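PDB 6G7N: extracellular solute-binding protein, family 1 from Trichodesmium erythraeum IMS101, which binds ferric iron and probably delivers it, as a periplasmic solute-binding protein, to an ABC transporter for iron uptake. Local coordinates for residues F98-R103 with T229-S234; V104-K109 with A179-V184. One frame throughout, in Å; residues are numbered along the deposited sequence.

Contact 1 of 2, residues F98-R103 with T229-S234. With DAL (D-alanine), chain C.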
loop_
_atom_site.group_PDB
_atom_site.type_symbol
_atom_site.label_atom_id
_atom_site.label_comp_id
_atom_site.label_asym_id
_atom_site.label_seq_id
_atom_site.Cartn_x
_atom_site.Cartn_y
_atom_site.Cartn_z
ATOM N N PHE A 98 -4.799 -8.019 3.100
ATOM C CA PHE A 98 -6.028 -7.900 3.877
ATOM C C PHE A 98 -6.735 -6.563 3.720
ATOM O O PHE A 98 -7.935 -6.491 3.969
ATOM C CB PHE A 98 -5.792 -8.224 5.346
ATOM C CG PHE A 98 -5.327 -9.651 5.542
ATOM C CD1 PHE A 98 -6.218 -10.704 5.477
ATOM C CD2 PHE A 98 -3.997 -9.951 5.742
ATOM C CE1 PHE A 98 -5.783 -12.012 5.601
ATOM C CE2 PHE A 98 -3.551 -11.262 5.838
ATOM C CZ PHE A 98 -4.447 -12.290 5.783
ATOM N N SER A 99 -6.032 -5.511 3.279
ATOM C CA SER A 99 -6.685 -4.286 2.788
ATOM C C SER A 99 -5.863 -3.786 1.607
ATOM O O SER A 99 -4.715 -4.195 1.426
ATOM C CB SER A 99 -6.924 -3.221 3.866
ATOM O OG SER A 99 -5.728 -2.676 4.343
ATOM N N LYS A 100 -6.468 -2.897 0.832
ATOM C CA LYS A 100 -5.924 -2.439 -0.428
ATOM C C LYS A 100 -5.883 -0.920 -0.476
ATOM O O LYS A 100 -6.810 -0.236 -0.044
ATOM C CB LYS A 100 -6.858 -2.973 -1.581
ATOM C CG LYS A 100 -6.644 -2.536 -2.985
ATOM C CD LYS A 100 -7.654 -3.303 -3.826
ATOM C CE LYS A 100 -9.136 -2.948 -3.721
ATOM N NZ LYS A 100 -9.900 -3.599 -4.815
ATOM N N ARG A 101 -4.800 -0.408 -1.062
ATOM C CA ARG A 101 -4.610 1.022 -1.325
ATOM C C ARG A 101 -4.316 1.195 -2.807
ATOM O O ARG A 101 -3.867 0.294 -3.477
ATOM C CB ARG A 101 -3.511 1.622 -0.440
ATOM C CG ARG A 101 -2.116 0.974 -0.570
ATOM C CD ARG A 101 -1.832 -0.162 0.407
ATOM N NE ARG A 101 -1.939 0.196 1.808
ATOM C CZ ARG A 101 -1.075 0.982 2.471
ATOM N NH1 ARG A 101 -1.333 1.313 3.717
ATOM N NH2 ARG A 101 0.020 1.460 1.890
ATOM N N ALA A 102 -4.549 2.394 -3.319
ATOM C CA ALA A 102 -4.219 2.732 -4.721
ATOM C C ALA A 102 -3.264 3.905 -4.739
ATOM O O ALA A 102 -3.415 4.846 -3.964
ATOM C CB ALA A 102 -5.481 3.095 -5.501
ATOM N N ARG A 103 -2.260 3.853 -5.627
ATOM C CA ARG A 103 -1.353 4.984 -5.786
ATOM C C ARG A 103 -1.866 5.793 -6.975
ATOM O O ARG A 103 -1.851 5.328 -8.113
ATOM C CB ARG A 103 0.113 4.549 -5.906
ATOM C CG ARG A 103 1.100 5.699 -5.683
ATOM C CD ARG A 103 2.420 5.224 -5.090
ATOM N NE ARG A 103 3.291 6.304 -4.640
ATOM C CZ ARG A 103 3.098 6.994 -3.507
ATOM N NH1 ARG A 103 2.076 6.745 -2.704
ATOM N NH2 ARG A 103 3.957 7.958 -3.167
ATOM N N THR A 229 -5.556 0.707 -12.527
ATOM C CA THR A 229 -4.809 1.447 -11.548
ATOM C C THR A 229 -3.877 0.525 -10.746
ATOM O O THR A 229 -4.223 -0.625 -10.458
ATOM C CB THR A 229 -5.799 2.183 -10.620
ATOM O OG1 THR A 229 -6.565 3.098 -11.396
ATOM C CG2 THR A 229 -5.155 2.900 -9.469
ATOM N N HIS A 230 -2.720 1.070 -10.355
ATOM C CA HIS A 230 -1.761 0.380 -9.470
ATOM C C HIS A 230 -2.333 0.319 -8.053
ATOM O O HIS A 230 -2.559 1.373 -7.419
ATOM C CB HIS A 230 -0.453 1.145 -9.492
ATOM C CG HIS A 230 0.581 0.633 -8.547
ATOM N ND1 HIS A 230 1.493 -0.336 -8.875
ATOM C CD2 HIS A 230 0.877 0.995 -7.269
ATOM C CE1 HIS A 230 2.305 -0.521 -7.840
ATOM N NE2 HIS A 230 1.966 0.275 -6.850
ATOM N N VAL A 231 -2.569 -0.906 -7.591
ATOM C CA VAL A 231 -3.015 -1.165 -6.243
ATOM C C VAL A 231 -1.943 -1.903 -5.475
ATOM O O VAL A 231 -1.125 -2.651 -6.020
ATOM C CB VAL A 231 -4.385 -1.879 -6.199
ATOM C CG1 VAL A 231 -5.453 -0.969 -6.800
ATOM C CG2 VAL A 231 -4.378 -3.233 -6.874
ATOM N N ASN A 232 -1.984 -1.724 -4.171
ATOM C CA ASN A 232 -1.015 -2.382 -3.282
ATOM C C ASN A 232 -1.745 -2.735 -1.997
ATOM O O ASN A 232 -2.952 -2.458 -1.879
ATOM C CB ASN A 232 0.211 -1.464 -3.116
ATOM C CG ASN A 232 1.516 -2.178 -2.778
ATOM O OD1 ASN A 232 1.524 -3.272 -2.184
ATOM N ND2 ASN A 232 2.650 -1.547 -3.125
ATOM N N ILE A 233 -1.044 -3.379 -1.051
ATOM C CA ILE A 233 -1.727 -4.020 0.072
ATOM C C ILE A 233 -1.119 -3.668 1.415
ATOM O O ILE A 233 0.082 -3.395 1.548
ATOM C CB ILE A 233 -1.722 -5.562 -0.092
ATOM C CG1 ILE A 233 -0.311 -6.126 -0.301
ATOM C CG2 ILE A 233 -2.647 -5.964 -1.220
ATOM C CD1 ILE A 233 -0.217 -7.630 -0.104
ATOM N N SER A 234 -1.991 -3.751 2.434
ATOM C CA SER A 234 -1.615 -4.040 3.809
ATOM C C SER A 234 -1.786 -5.543 3.979
ATOM O O SER A 234 -2.816 -6.075 3.578
ATOM C CB SER A 234 -2.556 -3.331 4.803
ATOM O OG SER A 234 -2.492 -1.930 4.726
HETATM N N DAL C . 2.065 4.655 6.380
HETATM C CA DAL C . 1.133 3.983 7.346
HETATM C CB DAL C . 1.918 3.198 8.385
HETATM C C DAL C . 0.106 3.130 6.675
HETATM O O DAL C . 0.059 3.200 5.430
HETATM O OXT DAL C . -0.635 2.411 7.400
#
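Ser99 to Ala102 and Val231 to Ser234 pair as antiparallel strands, Arg101 facing Asn232 in a hydrogen-bonded pair. Arg101 N gives to Asn232 O at 2.9 Å, and Asn232 N returns a bond to Arg101 O at 2.8 Å. Beyond them Arg103 N bonds His230 O. At the other end Ser234 O accepts both Phe98 N (2.8 Å) and Ser99 N (3.3 Å), a classic beta bulge where the first strand turns a corner.

Arg101, a ligand-pocket residue, carries the side-chain contact to the ligand. Its CG sits between the backbone N and the carbonyl carbon (chi1 58°), and two further bends fold the chain back over the neighbouring strand, CD lying 3.4 Å from Asn232 O. NH1 bonds D-alanine O at 2.9 Å, nearly straight (163°), with the carboxylate carbon in the guanidinium plane at its edge. Glu270 forms a salt bridge with the same NH1 and also takes the hydroxyls of Ser99 and Ser234. An alanine in place of Arg101 would probably leave the ligand carboxylate without this charged partner and Glu270 without its salt bridge. On the other face, Lys100 CG rests 4.0 Å from Val231 CB, and Ala102 CB meets Thr229 CG2.

Helix 140-167 meets Arg101 and Asn232 through Tyr141 and Ser144, strand 54-58 touches Arg101 and Ser234 through Val58, and helix 258-266 packs on Phe98 and Ser99.

Contact 2 of 2, residues V104-K109 with A179-V184; sequences VIMYNK and AQIKAV
Asn108 has CG anti to its backbone N (chi1 -179°), which carries the amide across to the carbonyl of Val184; Met106, its chain bent at chi2, brings its CG and CE against Ile181. Val184 in turn holds CG1 anti to its own N, directing that methyl at the strand backbone.

One hydrogen bond joins the strand to the helix. Asn108 ND2 gives to Val184 O at 2.9 Å with an N-H...O angle of 164°. The acceptor lies close to the plane of the Asn108 amide, while the donor is tilted from the plane of the Val184 carbonyl. The other end of the amide is used too: Asn108 OD1 accepts from Lys111 N, so the group is gripped at both ends and its rotation is probably fixed.

The rest is van der Waals packing, of a methyl on backbone and of Met106 on Ile181. Val184 CG1 presses against the main chain, 3.3 Å from Asn108 N and 3.6 Å from Tyr107 C, and also meets Asn108 CB at 3.8 Å. Two residues earlier on the strand, Met106 and Ile181 lie across each other at a slant: Met106 CG touches Ile181 CG1 at 4.0 Å, and Met106 CE approaches Ile181 CD1 at 4.1 Å. Tyr107 CB points away from the helix, and its side chain touches Pro114 and Leu117.

The axes of helix segment 179-184 and strand segment 104-108 approach to 8.2 Å, their directions 29° apart: alpha/beta layering, a helix packed on the mixed sheet of a solute-binding protein of the periplasmic-binding-protein clan. Strands 191-195 and 217-220 flank strand 96-108 and meet Met106 through Ala194, Val217 and Met219. Helix 196-204 closes over the same layer, Leu199 on Met106 and both Tyr198 and Leu202 on Ile181.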
loop_
_atom_site.group_PDB
_atom_site.type_symbol
_atom_site.label_atom_id
_atom_site.label_comp_id
_atom_site.label_asym_id
_atom_site.label_seq_id
_atom_site.Cartn_x
_atom_site.Cartn_y
_atom_site.Cartn_z
ATOM N N VAL A 104 -2.386 6.980 -6.662
ATOM C CA VAL A 104 -3.231 7.748 -7.558
ATOM C C VAL A 104 -2.631 9.099 -7.863
ATOM O O VAL A 104 -1.697 9.553 -7.199
ATOM C CB VAL A 104 -4.644 7.896 -6.972
ATOM C CG1 VAL A 104 -5.259 6.512 -6.771
ATOM C CG2 VAL A 104 -4.617 8.703 -5.674
ATOM N N ILE A 105 -3.239 9.763 -8.868
ATOM C CA ILE A 105 -2.881 11.152 -9.176
ATOM C C ILE A 105 -3.787 12.058 -8.352
ATOM O O ILE A 105 -5.025 12.031 -8.478
ATOM C CB ILE A 105 -3.011 11.467 -10.665
ATOM C CG1 ILE A 105 -2.031 10.629 -11.493
ATOM C CG2 ILE A 105 -2.734 12.953 -10.916
ATOM C CD1 ILE A 105 -2.308 10.630 -12.982
ATOM N N MET A 106 -3.169 12.848 -7.482
ATOM C CA MET A 106 -3.851 13.905 -6.720
ATOM C C MET A 106 -3.730 15.181 -7.539
ATOM O O MET A 106 -2.622 15.510 -8.009
ATOM C CB MET A 106 -3.175 14.095 -5.368
ATOM C CG MET A 106 -3.137 12.837 -4.503
ATOM S SD MET A 106 -4.801 12.354 -3.962
ATOM C CE MET A 106 -4.401 10.893 -2.964
ATOM N N TYR A 107 -4.848 15.892 -7.760
ATOM C CA TYR A 107 -4.812 17.056 -8.643
ATOM C C TYR A 107 -5.494 18.256 -8.014
ATOM O O TYR A 107 -6.461 18.143 -7.264
ATOM C CB TYR A 107 -5.424 16.768 -10.013
ATOM C CG TYR A 107 -6.879 16.366 -10.015
ATOM C CD1 TYR A 107 -7.276 15.046 -9.836
ATOM C CD2 TYR A 107 -7.890 17.328 -10.216
ATOM C CE1 TYR A 107 -8.610 14.682 -9.833
ATOM C CE2 TYR A 107 -9.230 16.954 -10.197
ATOM C CZ TYR A 107 -9.593 15.631 -10.014
ATOM O OH TYR A 107 -10.916 15.261 -10.002
ATOM N N ASN A 108 -4.947 19.435 -8.296
ATOM C CA ASN A 108 -5.552 20.689 -7.833
ATOM C C ASN A 108 -6.810 20.937 -8.674
ATOM O O ASN A 108 -6.726 21.110 -9.889
ATOM C CB ASN A 108 -4.560 21.820 -7.975
ATOM C CG ASN A 108 -5.122 23.128 -7.484
ATOM O OD1 ASN A 108 -5.945 23.741 -8.146
ATOM N ND2 ASN A 108 -4.698 23.535 -6.302
ATOM N N LYS A 109 -7.968 20.978 -8.016
ATOM C CA LYS A 109 -9.237 21.095 -8.725
ATOM C C LYS A 109 -9.400 22.413 -9.495
ATOM O O LYS A 109 -10.077 22.451 -10.520
ATOM C CB LYS A 109 -10.418 20.898 -7.779
ATOM C CG LYS A 109 -10.535 19.496 -7.195
ATOM C CD LYS A 109 -11.855 19.333 -6.454
ATOM C CE LYS A 109 -12.024 17.912 -5.953
ATOM N NZ LYS A 109 -13.389 17.637 -5.385
ATOM N N ALA A 179 2.194 15.527 2.679
ATOM C CA ALA A 179 2.861 16.769 2.286
ATOM C C ALA A 179 2.683 17.042 0.800
ATOM O O ALA A 179 2.566 18.207 0.403
ATOM C CB ALA A 179 4.327 16.746 2.661
ATOM N N GLN A 180 2.636 15.991 -0.029
ATOM C CA GLN A 180 2.428 16.223 -1.466
ATOM C C GLN A 180 1.007 16.734 -1.713
ATOM O O GLN A 180 0.795 17.630 -2.520
ATOM C CB GLN A 180 2.716 14.968 -2.289
ATOM C CG GLN A 180 4.009 14.256 -1.960
ATOM C CD GLN A 180 5.214 15.138 -1.854
ATOM O OE1 GLN A 180 5.472 15.975 -2.719
ATOM N NE2 GLN A 180 5.965 14.961 -0.768
ATOM N N ILE A 181 0.032 16.147 -1.017
ATOM C CA ILE A 181 -1.344 16.596 -1.147
ATOM C C ILE A 181 -1.462 18.075 -0.741
ATOM O O ILE A 181 -2.122 18.872 -1.439
ATOM C CB ILE A 181 -2.296 15.703 -0.318
ATOM C CG1 ILE A 181 -2.270 14.259 -0.853
ATOM C CG2 ILE A 181 -3.706 16.266 -0.320
ATOM C CD1 ILE A 181 -2.997 13.263 0.021
ATOM N N LYS A 182 -0.835 18.437 0.381
ATOM C CA LYS A 182 -0.885 19.821 0.822
ATOM C C LYS A 182 -0.208 20.757 -0.208
ATOM O O LYS A 182 -0.670 21.884 -0.426
ATOM C CB LYS A 182 -0.266 19.962 2.197
ATOM C CG LYS A 182 -1.106 19.313 3.291
ATOM C CD LYS A 182 -0.461 19.391 4.668
ATOM C CE LYS A 182 -1.251 18.741 5.794
ATOM N NZ LYS A 182 -0.469 18.772 7.077
ATOM N N ALA A 183 0.882 20.315 -0.838
ATOM C CA ALA A 183 1.590 21.106 -1.838
ATOM C C ALA A 183 0.728 21.293 -3.083
ATOM O O ALA A 183 0.738 22.368 -3.696
ATOM C CB ALA A 183 2.935 20.472 -2.170
ATOM N N VAL A 184 -0.022 20.266 -3.469
ATOM C CA VAL A 184 -0.958 20.390 -4.588
ATOM C C VAL A 184 -2.069 21.407 -4.267
ATOM O O VAL A 184 -2.363 22.296 -5.068
ATOM C CB VAL A 184 -1.540 19.021 -4.967
ATOM C CG1 VAL A 184 -2.685 19.141 -5.948
ATOM C CG2 VAL A 184 -0.453 18.118 -5.551
#

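Overall arrangement
Both contacts use strand 96-108, whose segments 98-103 and 104-109 follow directly on each other; the contact centres are about 18 Å apart. The centre of contact 1 is about 5 Å from that of the chain; this contact pairs the strand with 231-239 at the ligand pocket, where the Arg101 side chain comes within about 4 Å of the ferric ion and about 3 Å of bound D-glutamic acid. Contact 2, nested in the loop that contact 1 closes, sets helix 177-186 on the same sheet farther out. Its Ile181 side chain is about 10 Å from the iron and neighbours Tyr198, which, like Tyr141 and Tyr197, belongs to the metal site.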